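Side-chain contacts in isochorismatase family protein family (Burkholderia thailandensis, PDB 3TXY), which is of unknown function but belongs to the isochorismatase family, whose members are generally hydrolases: residues A46-F49 with R50-L54; K106-G110 with A111-T115; A168-F171 with A172-I176. One frame throughout, in Å; residues are numbered along the deposited sequence.

Overall arrangement
From the N terminus the chain first meets interaction 1, at the C-terminal end of helix 35-51, where the chain turns toward strand 56-61. Interaction 2 follows in the loop between strand 102-106 and helix 117-123, and interaction 3 lies within helix 166-180, which links strands 153-162 and 182-184 of the parallel sheet. Each joins consecutive residues, so each closes just a local turn; they run in series, and none nests within or crosses another. Interactions 2 and 3 both reach the second subunit. Interaction 1 sets the end of helix 35-51 against strands 14-19 and 56-61 and helix 186-194, and neither of its segments touches the second subunit.

Interaction 1 of 3, residues A46-F49 with R50-L54; sequences ANAF and RARKL
R50 and R52 leave the chain in the same way: each holds CG anti to its own carbonyl carbon (chi1 -70° and -71°) and runs extended from CG to NE, which carries the guanidinium groups back along the preceding turn, R50 to A46 and N47, R52 to A48. R52 NH1 donates to A48 O over 2.8 Å, the oxygen lying in the guanidinium plane while the nitrogen is tilted from the plane of the carbonyl. This side-chain N-H stands in for the backbone donor that a continuing helix would offer, since R52 N has turned instead to F49 O. The helix ends here in a Schellman motif, with K53 at the C-prime position in a positive-phi conformation. L54 N donates to F49 O at 3.0 Å and K53 N to R50 O at 2.9 Å. F49 O thus takes two N-H groups, from L54 and R52, which reach it from opposite faces of its plane. The motif also brings L54 back against F49: its CB comes within 3.6 Å of F49 CD2, approaching the ring obliquely. Two apolar residues suit these places, for the F49 ring is buried among V14, L16, V56 and L193, and L54 joins it on V14. On the other flank, a water gives a hydrogen to N47 OD1 and accepts one from R50 NH1, each at 3.1 Å, bridging an amide and a guanidinium whose planes are 49° apart. Small A46 lets this arginine lie close, with CB 3.6 Å from R50 NH1, while R50 NH2 forms a salt bridge with D101.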
ATOM      1  N   ALA A  46      11.013  21.392  -6.349  1.00 14.10           N
ATOM      2  CA  ALA A  46      10.514  22.242  -5.273  1.00 14.02           C
ATOM      3  C   ALA A  46      10.605  23.705  -5.696  1.00 14.38           C
ATOM      4  O   ALA A  46       9.676  24.489  -5.490  1.00 14.38           O
ATOM      5  CB  ALA A  46      11.325  22.009  -4.015  1.00 13.56           C
ATOM      6  N   ASN A  47      11.713  24.066  -6.323  1.00 14.84           N
ATOM      7  CA  ASN A  47      11.866  25.449  -6.825  1.00 15.48           C
ATOM      8  C   ASN A  47      10.765  25.803  -7.837  1.00 15.69           C
ATOM      9  O   ASN A  47      10.174  26.876  -7.772  1.00 16.14           O
ATOM     10  CB  ASN A  47      13.241  25.654  -7.446  1.00 15.94           C
ATOM     11  CG  ASN A  47      14.356  25.616  -6.420  1.00 16.06           C
ATOM     12  OD1 ASN A  47      14.120  25.725  -5.211  1.00 15.97           O
ATOM     13  ND2 ASN A  47      15.580  25.429  -6.893  1.00 16.20           N
ATOM     14  N   ALA A  48      10.473  24.863  -8.733  1.00 15.35           N
ATOM     15  CA  ALA A  48       9.420  25.043  -9.739  1.00 15.71           C
ATOM     16  C   ALA A  48       8.024  25.168  -9.108  1.00 15.59           C
ATOM     17  O   ALA A  48       7.208  25.995  -9.549  1.00 15.81           O
ATOM     18  CB  ALA A  48       9.466  23.901 -10.737  1.00 15.08           C
ATOM     19  N   PHE A  49       7.760  24.365  -8.073  1.00 15.12           N
ATOM     20  CA  PHE A  49       6.521  24.472  -7.303  1.00 15.22           C
ATOM     21  C   PHE A  49       6.394  25.797  -6.545  1.00 15.81           C
ATOM     22  O   PHE A  49       5.381  26.495  -6.684  1.00 16.29           O
ATOM     23  CB  PHE A  49       6.369  23.271  -6.358  1.00 14.72           C
ATOM     24  CG  PHE A  49       5.750  22.069  -7.027  1.00 14.23           C
ATOM     25  CD1 PHE A  49       6.476  21.315  -7.947  1.00 14.45           C
ATOM     26  CD2 PHE A  49       4.424  21.713  -6.779  1.00 14.09           C
ATOM     27  CE1 PHE A  49       5.901  20.206  -8.581  1.00 14.12           C
ATOM     28  CE2 PHE A  49       3.843  20.636  -7.427  1.00 13.78           C
ATOM     29  CZ  PHE A  49       4.577  19.870  -8.311  1.00 13.80           C
ATOM     30  N   ARG A  50       7.432  26.176  -5.806  1.00 15.76           N
ATOM     31  CA  ARG A  50       7.383  27.401  -5.005  1.00 16.44           C
ATOM     32  C   ARG A  50       7.194  28.639  -5.878  1.00 17.45           C
ATOM     33  O   ARG A  50       6.408  29.539  -5.529  1.00 17.88           O
ATOM     34  CB  ARG A  50       8.634  27.522  -4.130  1.00 16.32           C
ATOM     35  CG  ARG A  50       8.687  26.493  -2.997  1.00 15.79           C
ATOM     36  CD  ARG A  50       9.682  26.921  -1.925  1.00 16.06           C
ATOM     37  NE  ARG A  50      10.211  25.791  -1.153  1.00 15.70           N
ATOM     38  CZ  ARG A  50      11.253  25.040  -1.519  1.00 15.56           C
ATOM     39  NH1 ARG A  50      11.889  25.251  -2.670  1.00 15.58           N
ATOM     40  NH2 ARG A  50      11.647  24.048  -0.735  1.00 15.20           N
ATOM     41  N   ALA A  51       7.887  28.657  -7.019  1.00 18.23           N
ATOM     42  CA  ALA A  51       7.713  29.687  -8.062  1.00 19.23           C
ATOM     43  C   ALA A  51       6.257  29.918  -8.458  1.00 19.86           C
ATOM     44  O   ALA A  51       5.896  31.023  -8.885  1.00 19.93           O
ATOM     45  CB  ALA A  51       8.527  29.328  -9.309  1.00 19.50           C
ATOM     46  N   ARG A  52       5.436  28.882  -8.337  1.00 19.85           N
ATOM     47  CA  ARG A  52       4.024  28.933  -8.737  1.00 20.79           C
ATOM     48  C   ARG A  52       3.077  29.012  -7.543  1.00 20.59           C
ATOM     49  O   ARG A  52       1.857  28.878  -7.701  1.00 20.23           O
ATOM     50  CB  ARG A  52       3.688  27.728  -9.621  1.00 21.34           C
ATOM     51  CG  ARG A  52       4.309  27.821 -11.003  1.00 23.02           C
ATOM     52  CD  ARG A  52       4.261  26.495 -11.745  1.00 23.99           C
ATOM     53  NE  ARG A  52       4.898  26.565 -13.063  1.00 25.76           N
ATOM     54  CZ  ARG A  52       6.213  26.564 -13.294  1.00 26.67           C
ATOM     55  NH1 ARG A  52       7.099  26.523 -12.300  1.00 26.87           N
ATOM     56  NH2 ARG A  52       6.651  26.622 -14.545  1.00 27.87           N
ATOM     57  N   LYS A  53       3.645  29.258  -6.361  1.00 20.51           N
ATOM     58  CA  LYS A  53       2.905  29.279  -5.102  1.00 20.80           C
ATOM     59  C   LYS A  53       2.140  27.974  -4.874  1.00 19.26           C
ATOM     60  O   LYS A  53       1.019  27.977  -4.345  1.00 19.24           O
ATOM     61  CB  LYS A  53       1.991  30.520  -5.025  1.00 22.50           C
ATOM     62  CG  LYS A  53       2.776  31.832  -5.150  1.00 24.54           C
ATOM     63  CD  LYS A  53       1.898  33.072  -5.052  1.00 26.53           C
ATOM     64  CE  LYS A  53       1.071  33.290  -6.318  1.00 28.17           C
ATOM     65  NZ  LYS A  53       0.144  34.458  -6.175  1.00 30.32           N
ATOM     66  N   LEU A  54       2.775  26.862  -5.253  1.00 18.15           N
ATOM     67  CA  LEU A  54       2.211  25.534  -5.050  1.00 16.83           C
ATOM     68  C   LEU A  54       2.906  24.906  -3.860  1.00 15.93           C
ATOM     69  O   LEU A  54       4.108  25.082  -3.708  1.00 16.01           O
ATOM     70  CB  LEU A  54       2.402  24.650  -6.281  1.00 16.77           C
ATOM     71  CG  LEU A  54       1.781  25.198  -7.565  1.00 17.39           C
ATOM     72  CD1 LEU A  54       2.359  24.460  -8.769  1.00 17.19           C
ATOM     73  CD2 LEU A  54       0.252  25.078  -7.506  1.00 17.69           C
TER
HETATM   74  O   HOH W   1      12.230  27.890  -4.170  1.00 14.47           O

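Interaction 2 of 3, residues K106-G110 with A111-T115; sequences KHQWG and AFTGT
Q108 NE2 spends its two N-H groups on two backbone carbonyls, T113 O at 2.9 Å and G110 O at 2.8 Å. The amide spans the loop that follows strand 102-106 and holds its two halves together just where residues F112 to T115 form a type II beta turn. The bond to G110 O lies in the amide plane and is fairly straight (160° at the hydrogen); that to T113 O is tilted from the plane and more bent. With CG between the backbone N and the carbonyl carbon and the chain bent at chi2 (-72°), the amide comes back over the loop to both carbonyls. A water completes the bridge, donating to Q108 OE1 and T113 O and accepting from H107 N. At the turn, G114 has a positive phi, which glycine accepts easily. K106 NZ donates to W109 O and Q108 O, is hydrogen-bonded to T61 OG1 and forms a salt bridge with D20, so one ammonium group serves several oxygens; D20 and K106 probably correspond to the aspartate and lysine of the Asp-Lys-Cys triad in related cysteine hydrolases. The aliphatic part of K106 packs on the loop, its CD lying 3.7 Å from A111 CA. E149 of the second subunit bonds to T113 OG1 and G110 N, tying the loop into the dimer. T115 presents its methyl to the lysine, CG2 to K106 CB 3.7 Å, while T115 OG1 donates to A111 O at 2.6 Å.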
ATOM      1  N   LYS A 106       6.177  11.142  10.007  1.00 11.06           N
ATOM      2  CA  LYS A 106       5.503   9.835  10.048  1.00 10.61           C
ATOM      3  C   LYS A 106       6.287   8.840  10.897  1.00 10.60           C
ATOM      4  O   LYS A 106       7.473   9.056  11.202  1.00 10.94           O
ATOM      5  CB  LYS A 106       5.278   9.292   8.620  1.00 10.38           C
ATOM      6  CG  LYS A 106       6.537   8.925   7.845  1.00 10.38           C
ATOM      7  CD  LYS A 106       6.226   8.449   6.431  1.00 10.21           C
ATOM      8  CE  LYS A 106       7.493   8.221   5.610  1.00 10.26           C
ATOM      9  NZ  LYS A 106       8.128   6.885   5.870  1.00 10.13           N
ATOM     10  N   HIS A 107       5.622   7.743  11.253  1.00 10.44           N
ATOM     11  CA  HIS A 107       6.188   6.698  12.126  1.00 10.76           C
ATOM     12  C   HIS A 107       6.117   5.307  11.528  1.00 10.62           C
ATOM     13  O   HIS A 107       6.131   4.319  12.269  1.00 10.85           O
ATOM     14  CB  HIS A 107       5.468   6.658  13.483  1.00 11.05           C
ATOM     15  CG  HIS A 107       5.326   8.000  14.163  1.00 11.43           C
ATOM     16  ND1 HIS A 107       6.389   8.767  14.502  1.00 11.65           N
ATOM     17  CD2 HIS A 107       4.189   8.663  14.646  1.00 11.50           C
ATOM     18  CE1 HIS A 107       5.949   9.886  15.120  1.00 12.07           C
ATOM     19  NE2 HIS A 107       4.603   9.806  15.225  1.00 11.96           N
ATOM     20  N   GLN A 108       5.997   5.224  10.205  1.00 10.28           N
ATOM     21  CA  GLN A 108       5.944   3.951   9.457  1.00 10.24           C
ATOM     22  C   GLN A 108       6.176   4.249   7.976  1.00 10.10           C
ATOM     23  O   GLN A 108       6.565   5.369   7.645  1.00 10.37           O
ATOM     24  CB  GLN A 108       4.627   3.218   9.678  1.00 10.14           C
ATOM     25  CG  GLN A 108       3.438   3.905   9.027  1.00  9.76           C
ATOM     26  CD  GLN A 108       3.026   5.186   9.733  1.00  9.65           C
ATOM     27  OE1 GLN A 108       2.858   5.197  10.952  1.00  9.53           O
ATOM     28  NE2 GLN A 108       2.827   6.268   8.960  1.00  9.26           N
ATOM     29  N   TRP A 109       5.924   3.269   7.090  1.00 10.22           N
ATOM     30  CA  TRP A 109       6.248   3.402   5.667  1.00 10.10           C
ATOM     31  C   TRP A 109       5.551   4.551   5.019  1.00  9.80           C
ATOM     32  O   TRP A 109       6.198   5.518   4.592  1.00  9.43           O
ATOM     33  CB  TRP A 109       5.917   2.136   4.893  1.00 10.37           C
ATOM     34  CG  TRP A 109       6.726   0.919   5.255  1.00 10.75           C
ATOM     35  CD1 TRP A 109       7.680   0.774   6.255  1.00 11.10           C
ATOM     36  CD2 TRP A 109       6.583  -0.416   4.671  1.00 11.18           C
ATOM     37  NE1 TRP A 109       8.159  -0.515   6.287  1.00 11.50           N
ATOM     38  CE2 TRP A 109       7.532  -1.280   5.371  1.00 11.58           C
ATOM     39  CE3 TRP A 109       5.808  -0.949   3.665  1.00 11.28           C
ATOM     40  CZ2 TRP A 109       7.678  -2.616   5.048  1.00 12.08           C
ATOM     41  CZ3 TRP A 109       5.953  -2.294   3.352  1.00 11.82           C
ATOM     42  CH2 TRP A 109       6.874  -3.106   4.021  1.00 12.18           C
ATOM     43  N   GLY A 110       4.226   4.465   4.953  1.00  9.54           N
ATOM     44  CA  GLY A 110       3.432   5.435   4.236  1.00  9.46           C
ATOM     45  C   GLY A 110       3.236   6.722   4.994  1.00  9.31           C
ATOM     46  O   GLY A 110       3.292   6.750   6.231  1.00  9.22           O
ATOM     47  N   ALA A 111       2.975   7.794   4.241  1.00  9.27           N
ATOM     48  CA  ALA A 111       2.950   9.139   4.806  1.00  9.21           C
ATOM     49  C   ALA A 111       1.597   9.645   5.290  1.00  9.19           C
ATOM     50  O   ALA A 111       1.500  10.808   5.681  1.00  9.29           O
ATOM     51  CB  ALA A 111       3.554  10.144   3.818  1.00  9.29           C
ATOM     52  N   PHE A 112       0.563   8.800   5.284  1.00  9.18           N
ATOM     53  CA  PHE A 112      -0.754   9.208   5.769  1.00  9.40           C
ATOM     54  C   PHE A 112      -1.048   8.791   7.210  1.00  9.31           C
ATOM     55  O   PHE A 112      -1.552   9.598   8.005  1.00  9.45           O
ATOM     56  CB  PHE A 112      -1.822   8.648   4.857  1.00  9.54           C
ATOM     57  CG  PHE A 112      -1.904   9.329   3.523  1.00  9.64           C
ATOM     58  CD1 PHE A 112      -2.647  10.484   3.372  1.00 10.09           C
ATOM     59  CD2 PHE A 112      -1.281   8.787   2.401  1.00  9.73           C
ATOM     60  CE1 PHE A 112      -2.770  11.100   2.145  1.00 10.26           C
ATOM     61  CE2 PHE A 112      -1.398   9.394   1.171  1.00  9.86           C
ATOM     62  CZ  PHE A 112      -2.129  10.563   1.041  1.00 10.22           C
ATOM     63  N   THR A 113      -0.799   7.519   7.527  1.00  9.15           N
ATOM     64  CA  THR A 113      -1.130   6.993   8.856  1.00  9.03           C
ATOM     65  C   THR A 113      -0.450   7.817   9.967  1.00  9.27           C
ATOM     66  O   THR A 113       0.764   8.011   9.946  1.00  9.08           O
ATOM     67  CB  THR A 113      -0.724   5.514   9.005  1.00  9.04           C
ATOM     68  OG1 THR A 113      -1.355   4.721   7.986  1.00  9.02           O
ATOM     69  CG2 THR A 113      -1.149   4.981  10.381  1.00  9.07           C
ATOM     70  N   GLY A 114      -1.262   8.325  10.901  1.00  9.32           N
ATOM     71  CA  GLY A 114      -0.755   9.101  12.010  1.00  9.57           C
ATOM     72  C   GLY A 114      -0.182  10.459  11.655  1.00  9.67           C
ATOM     73  O   GLY A 114       0.574  11.022  12.443  1.00 10.15           O
ATOM     74  N   THR A 115      -0.516  10.981  10.473  1.00  9.42           N
ATOM     75  CA  THR A 115       0.046  12.273  10.037  1.00  9.49           C
ATOM     76  C   THR A 115      -1.039  13.260   9.690  1.00  9.77           C
ATOM     77  O   THR A 115      -2.232  12.906   9.655  1.00  9.74           O
ATOM     78  CB  THR A 115       0.990  12.173   8.821  1.00  9.27           C
ATOM     79  OG1 THR A 115       0.238  12.115   7.601  1.00  8.91           O
ATOM     80  CG2 THR A 115       1.971  10.973   8.909  1.00  9.02           C
TER
HETATM   81  O   HOH W   2       2.789   7.890  11.852  1.00 14.73           O

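Interaction 3 of 3, residues A168-F171 with A172-I176; sequences AQTF and ALTQI
A172 N donates to A168 O, an ordinary helical bond of 3.1 Å, and its small CB allows close packing on T136 and N137 of helix 136-149. L173 follows with N bonded to Q169 O, and its CD1 methyl rests 3.7 Å from Q169 NE2, part of an amide whose NE2 bonds to V161 O and whose OE1 bonds to T136 OG1. T174 has OG1 between the backbone N and the carbonyl carbon (chi1 68°), and so reaches back to T170 O at 2.6 Å. T174 N meets that same oxygen from the opposite face at 2.9 Å, so the exposed threonine satisfies its hydroxyl on its own helix. Q175, its N bonded to F171 O, sets CB over the centre of the F171 ring, 3.9 Å from the centroid, in a CH-pi contact. I176, at the end of a wider pi-type turn that spans 172-176, brings CG1 within 3.8 Å of F171 CE1, an apolar neighbour for the ring. F171 in turn stacks on F171 of the second subunit. Residues 168-176 belong to the helix of a beta-alpha-beta unit between strands 153-162 and 182-184, with A172 and I176 packed against helix 136-149.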
ATOM      1  N   ALA A 168      13.519  -4.028  -8.591  1.00 14.32           N
ATOM      2  CA  ALA A 168      12.448  -3.464  -7.749  1.00 13.63           C
ATOM      3  C   ALA A 168      11.956  -2.141  -8.289  1.00 12.96           C
ATOM      4  O   ALA A 168      10.758  -1.879  -8.321  1.00 12.58           O
ATOM      5  CB  ALA A 168      12.910  -3.298  -6.315  1.00 13.44           C
ATOM      6  N   GLN A 169      12.876  -1.309  -8.755  1.00 12.84           N
ATOM      7  CA  GLN A 169      12.485  -0.052  -9.388  1.00 12.49           C
ATOM      8  C   GLN A 169      11.567  -0.324 -10.559  1.00 12.56           C
ATOM      9  O   GLN A 169      10.482   0.247 -10.660  1.00 12.15           O
ATOM     10  CB  GLN A 169      13.701   0.707  -9.873  1.00 12.82           C
ATOM     11  CG  GLN A 169      13.365   2.050 -10.529  1.00 12.78           C
ATOM     12  CD  GLN A 169      13.184   3.180  -9.524  1.00 12.51           C
ATOM     13  OE1 GLN A 169      13.033   2.938  -8.325  1.00 12.24           O
ATOM     14  NE2 GLN A 169      13.247   4.430 -10.015  1.00 12.55           N
ATOM     15  N   THR A 170      12.010  -1.206 -11.444  1.00 12.99           N
ATOM     16  CA  THR A 170      11.246  -1.521 -12.634  1.00 13.32           C
ATOM     17  C   THR A 170       9.890  -2.115 -12.315  1.00 13.29           C
ATOM     18  O   THR A 170       8.903  -1.742 -12.939  1.00 13.36           O
ATOM     19  CB  THR A 170      12.043  -2.434 -13.589  1.00 13.92           C
ATOM     20  OG1 THR A 170      13.168  -1.682 -14.064  1.00 14.06           O
ATOM     21  CG2 THR A 170      11.166  -2.868 -14.789  1.00 14.33           C
ATOM     22  N   PHE A 171       9.839  -3.022 -11.346  1.00 13.29           N
ATOM     23  CA  PHE A 171       8.569  -3.608 -10.945  1.00 13.41           C
ATOM     24  C   PHE A 171       7.565  -2.536 -10.511  1.00 13.02           C
ATOM     25  O   PHE A 171       6.450  -2.515 -10.981  1.00 13.09           O
ATOM     26  CB  PHE A 171       8.742  -4.627  -9.823  1.00 13.59           C
ATOM     27  CG  PHE A 171       7.490  -5.367  -9.537  1.00 13.98           C
ATOM     28  CD1 PHE A 171       6.593  -4.908  -8.582  1.00 13.79           C
ATOM     29  CD2 PHE A 171       7.162  -6.488 -10.286  1.00 14.61           C
ATOM     30  CE1 PHE A 171       5.410  -5.590  -8.359  1.00 14.12           C
ATOM     31  CE2 PHE A 171       5.980  -7.175 -10.058  1.00 15.14           C
ATOM     32  CZ  PHE A 171       5.104  -6.717  -9.096  1.00 14.61           C
ATOM     33  N   ALA A 172       7.970  -1.644  -9.606  1.00 12.58           N
ATOM     34  CA  ALA A 172       7.071  -0.583  -9.147  1.00 12.21           C
ATOM     35  C   ALA A 172       6.664   0.327 -10.313  1.00 12.34           C
ATOM     36  O   ALA A 172       5.497   0.627 -10.494  1.00 12.27           O
ATOM     37  CB  ALA A 172       7.738   0.245  -8.039  1.00 11.52           C
ATOM     38  N   LEU A 173       7.631   0.766 -11.119  1.00 12.77           N
ATOM     39  CA  LEU A 173       7.343   1.753 -12.158  1.00 13.05           C
ATOM     40  C   LEU A 173       6.529   1.212 -13.319  1.00 13.50           C
ATOM     41  O   LEU A 173       5.817   1.970 -13.977  1.00 13.27           O
ATOM     42  CB  LEU A 173       8.638   2.385 -12.701  1.00 13.59           C
ATOM     43  CG  LEU A 173       9.462   3.274 -11.769  1.00 13.68           C
ATOM     44  CD1 LEU A 173      10.610   3.907 -12.551  1.00 14.48           C
ATOM     45  CD2 LEU A 173       8.626   4.345 -11.090  1.00 13.87           C
ATOM     46  N   THR A 174       6.638  -0.087 -13.583  1.00 14.00           N
ATOM     47  CA  THR A 174       5.958  -0.691 -14.723  1.00 14.67           C
ATOM     48  C   THR A 174       4.744  -1.554 -14.338  1.00 14.78           C
ATOM     49  O   THR A 174       3.770  -1.620 -15.117  1.00 15.18           O
ATOM     50  CB  THR A 174       6.936  -1.515 -15.585  1.00 15.23           C
ATOM     51  OG1 THR A 174       7.370  -2.684 -14.861  1.00 15.39           O
ATOM     52  CG2 THR A 174       8.139  -0.662 -15.979  1.00 15.28           C
ATOM     53  N   GLN A 175       4.772  -2.175 -13.157  1.00 14.61           N
ATOM     54  CA  GLN A 175       3.717  -3.134 -12.784  1.00 15.00           C
ATOM     55  C   GLN A 175       2.672  -2.568 -11.804  1.00 13.87           C
ATOM     56  O   GLN A 175       1.554  -3.065 -11.772  1.00 13.82           O
ATOM     57  CB  GLN A 175       4.306  -4.426 -12.198  1.00 16.20           C
ATOM     58  CG  GLN A 175       5.287  -5.160 -13.098  1.00 17.45           C
ATOM     59  CD  GLN A 175       4.666  -5.677 -14.374  1.00 18.97           C
ATOM     60  OE1 GLN A 175       3.617  -6.337 -14.358  1.00 20.43           O
ATOM     61  NE2 GLN A 175       5.323  -5.403 -15.497  1.00 20.21           N
ATOM     62  N   ILE A 176       3.041  -1.560 -11.016  1.00 12.53           N
ATOM     63  CA  ILE A 176       2.153  -1.012  -9.994  1.00 11.76           C
ATOM     64  C   ILE A 176       1.738   0.412 -10.272  1.00 11.18           C
ATOM     65  O   ILE A 176       0.578   0.694 -10.353  1.00 11.19           O
ATOM     66  CB  ILE A 176       2.778  -1.033  -8.576  1.00 11.21           C
ATOM     67  CG1 ILE A 176       3.271  -2.438  -8.208  1.00 11.44           C
ATOM     68  CG2 ILE A 176       1.749  -0.536  -7.559  1.00 10.85           C
ATOM     69  CD1 ILE A 176       2.190  -3.506  -8.178  1.00 11.84           C
TER